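Local coordinates for topoisomerase I-like protein (Leishmania donovani, PDB 2B9S) that relaxes supercoiled DNA, probably by cutting and resealing one strand through a transient covalent link, as other type IB topoisomerases do, at residues Val30-Glu35 / Phe155-Pro160. Numbering follows the deposited sequence.
Sequences VLFPPE and FRVEPP. With nucleotides of chain C.
Leu-31 and Arg-156 form a single parallel beta bridge: Leu-31 N donates to Phe-155 O at 2.8 Å, and Leu-31 O accepts from Val-157 N at 2.9 Å, also meeting Arg-156 CA in a C-H...O contact. On one side of the bridge, the Leu-31 and Arg-156 side chains run alongside each other in the same direction, with Leu-31 CD2 3.5 Å from Arg-156 NH1. The Phe-155 ring takes Leu-31 CB at its edge, and Phe-155 CE2 sits over one face of the Arg-156 guanidinium, toward its rim, while Ala-137 of helix 125-137 packs against all three side chains. On the other side, Val-157 holds CG1 anti to its backbone N (chi1 180°), which leaves CG2, anti to the carbonyl carbon, to reach Val-30 CB at 3.7 Å and, more loosely, the Phe-32 ring. Pro-33 crosses Val-157 at about a right angle, its CD 4.0 Å from Val-157 CB, and its CG meets Pro-159 CB. Beyond the bridge, Pro-159 CD lies 3.3 Å from OP1 of DT12 of chain C, and Glu-158 reaches the same nucleotide's sugar, its carboxylate salt-bridged to Lys-176 and Lys-227. Those lysines probably offset the carboxylate's repulsion of the DNA backbone, while two backbone bonds and apolar packing join this DNA-facing loop to residues 30-33.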
loop_
_atom_site.group_PDB
_atom_site.type_symbol
_atom_site.label_atom_id
_atom_site.label_comp_id
_atom_site.label_asym_id
_atom_site.label_seq_id
_atom_site.Cartn_x
_atom_site.Cartn_y
_atom_site.Cartn_z
ATOM N N VAL D 30 17.412 13.493 -2.748
ATOM C CA VAL D 30 17.276 12.176 -2.130
ATOM C C VAL D 30 18.540 11.697 -1.435
ATOM O O VAL D 30 19.641 12.074 -1.823
ATOM C CB VAL D 30 16.831 11.128 -3.186
ATOM C CG1 VAL D 30 15.409 11.459 -3.690
ATOM C CG2 VAL D 30 17.830 11.053 -4.354
ATOM N N LEU D 31 18.372 10.868 -0.404
ATOM C CA LEU D 31 19.504 10.245 0.280
ATOM C C LEU D 31 19.756 8.844 -0.297
ATOM O O LEU D 31 18.923 7.938 -0.162
ATOM C CB LEU D 31 19.292 10.229 1.811
ATOM C CG LEU D 31 20.402 9.682 2.750
ATOM C CD1 LEU D 31 21.779 10.290 2.485
ATOM C CD2 LEU D 31 20.051 9.816 4.221
ATOM N N PHE D 32 20.897 8.690 -0.960
ATOM C CA PHE D 32 21.335 7.427 -1.557
ATOM C C PHE D 32 21.973 6.545 -0.489
ATOM O O PHE D 32 22.790 7.037 0.293
ATOM C CB PHE D 32 22.404 7.697 -2.624
ATOM C CG PHE D 32 21.883 8.351 -3.867
ATOM C CD1 PHE D 32 21.315 7.588 -4.885
ATOM C CD2 PHE D 32 21.987 9.733 -4.040
ATOM C CE1 PHE D 32 20.830 8.194 -6.052
ATOM C CE2 PHE D 32 21.509 10.343 -5.202
ATOM C CZ PHE D 32 20.932 9.571 -6.205
ATOM N N PRO D 33 21.610 5.240 -0.440
ATOM C CA PRO D 33 22.283 4.345 0.518
ATOM C C PRO D 33 23.799 4.281 0.264
ATOM O O PRO D 33 24.242 4.599 -0.848
ATOM C CB PRO D 33 21.616 2.972 0.248
ATOM C CG PRO D 33 20.967 3.103 -1.075
ATOM C CD PRO D 33 20.584 4.524 -1.229
ATOM N N PRO D 34 24.593 3.863 1.275
ATOM C CA PRO D 34 26.060 3.772 1.081
ATOM C C PRO D 34 26.466 2.819 -0.041
ATOM O O PRO D 34 25.798 1.817 -0.282
ATOM C CB PRO D 34 26.571 3.232 2.423
ATOM C CG PRO D 34 25.470 3.489 3.408
ATOM C CD PRO D 34 24.185 3.442 2.632
ATOM N N GLU D 35 27.545 3.144 -0.736
ATOM C CA GLU D 35 28.136 2.252 -1.734
ATOM C C GLU D 35 28.464 0.870 -1.119
ATOM O O GLU D 35 28.783 0.778 0.065
ATOM C CB GLU D 35 29.401 2.917 -2.331
ATOM N N PHE D 155 12.445 9.922 1.447
ATOM C CA PHE D 155 13.631 10.544 0.816
ATOM C C PHE D 155 14.840 9.597 0.689
ATOM O O PHE D 155 15.747 9.857 -0.094
ATOM C CB PHE D 155 14.046 11.805 1.571
ATOM C CG PHE D 155 14.352 11.564 3.021
ATOM C CD1 PHE D 155 13.371 11.778 3.997
ATOM C CD2 PHE D 155 15.613 11.104 3.415
ATOM C CE1 PHE D 155 13.658 11.539 5.343
ATOM C CE2 PHE D 155 15.904 10.855 4.745
ATOM C CZ PHE D 155 14.940 11.079 5.720
ATOM N N ARG D 156 14.860 8.521 1.474
ATOM C CA ARG D 156 15.913 7.499 1.339
ATOM C C ARG D 156 15.600 6.541 0.202
ATOM O O ARG D 156 14.662 5.746 0.301
ATOM C CB ARG D 156 16.066 6.690 2.621
ATOM C CG ARG D 156 16.666 7.433 3.757
ATOM C CD ARG D 156 16.979 6.482 4.883
ATOM N NE ARG D 156 16.585 7.090 6.142
ATOM C CZ ARG D 156 17.423 7.702 6.971
ATOM N NH1 ARG D 156 18.729 7.767 6.680
ATOM N NH2 ARG D 156 16.947 8.233 8.093
ATOM N N VAL D 157 16.393 6.621 -0.860
ATOM C CA VAL D 157 16.274 5.743 -2.016
ATOM C C VAL D 157 16.386 4.275 -1.584
ATOM O O VAL D 157 17.270 3.908 -0.785
ATOM C CB VAL D 157 17.356 6.062 -3.087
ATOM C CG1 VAL D 157 17.224 5.128 -4.290
ATOM C CG2 VAL D 157 17.257 7.496 -3.526
ATOM N N GLU D 158 15.472 3.453 -2.110
ATOM C CA GLU D 158 15.403 2.026 -1.788
ATOM C C GLU D 158 16.739 1.391 -2.093
ATOM O O GLU D 158 17.243 1.551 -3.226
ATOM C CB GLU D 158 14.315 1.328 -2.611
ATOM C CG GLU D 158 12.929 1.776 -2.256
ATOM C CD GLU D 158 11.852 1.062 -3.062
ATOM O OE1 GLU D 158 12.108 -0.046 -3.587
ATOM O OE2 GLU D 158 10.746 1.626 -3.173
ATOM N N PRO D 159 17.332 0.695 -1.092
ATOM C CA PRO D 159 18.525 -0.070 -1.406
ATOM C C PRO D 159 18.218 -1.313 -2.266
ATOM O O PRO D 159 17.086 -1.824 -2.256
ATOM C CB PRO D 159 19.102 -0.436 -0.024
ATOM C CG PRO D 159 17.966 -0.302 0.937
ATOM C CD PRO D 159 16.979 0.645 0.343
ATOM N N PRO D 160 19.215 -1.779 -3.028
ATOM C CA PRO D 160 19.053 -2.989 -3.829
ATOM C C PRO D 160 18.733 -4.229 -2.972
ATOM O O PRO D 160 19.098 -4.305 -1.792
ATOM C CB PRO D 160 20.403 -3.150 -4.542
ATOM C CG PRO D 160 21.369 -2.177 -3.862
ATOM C CD PRO D 160 20.537 -1.138 -3.187
ATOM P P DT C 12 12.929 0.046 1.426
ATOM O OP1 DT C 12 14.079 -0.776 1.007
ATOM O OP2 DT C 12 12.964 1.518 1.240
ATOM O "O5'" DT C 12 11.646 -0.536 0.681
ATOM C "C5'" DT C 12 11.347 -1.957 0.643
ATOM C "C4'" DT C 12 9.963 -2.140 0.061
ATOM O "O4'" DT C 12 9.009 -1.552 0.970
ATOM C "C3'" DT C 12 9.659 -1.489 -1.299
ATOM O "O3'" DT C 12 8.784 -2.366 -2.053
ATOM C "C2'" DT C 12 8.872 -0.223 -0.956
ATOM C "C1'" DT C 12 8.087 -0.846 0.187
ATOM N N1 DT C 12 7.208 0.085 0.905
ATOM C C2 DT C 12 6.052 -0.420 1.453
ATOM O O2 DT C 12 5.759 -1.601 1.416
ATOM N N3 DT C 12 5.262 0.539 2.039
ATOM C C4 DT C 12 5.517 1.896 2.107
ATOM O O4 DT C 12 4.745 2.674 2.646
ATOM C C5 DT C 12 6.733 2.348 1.504
ATOM C C7 DT C 12 7.181 3.774 1.625
ATOM C C6 DT C 12 7.499 1.440 0.931
#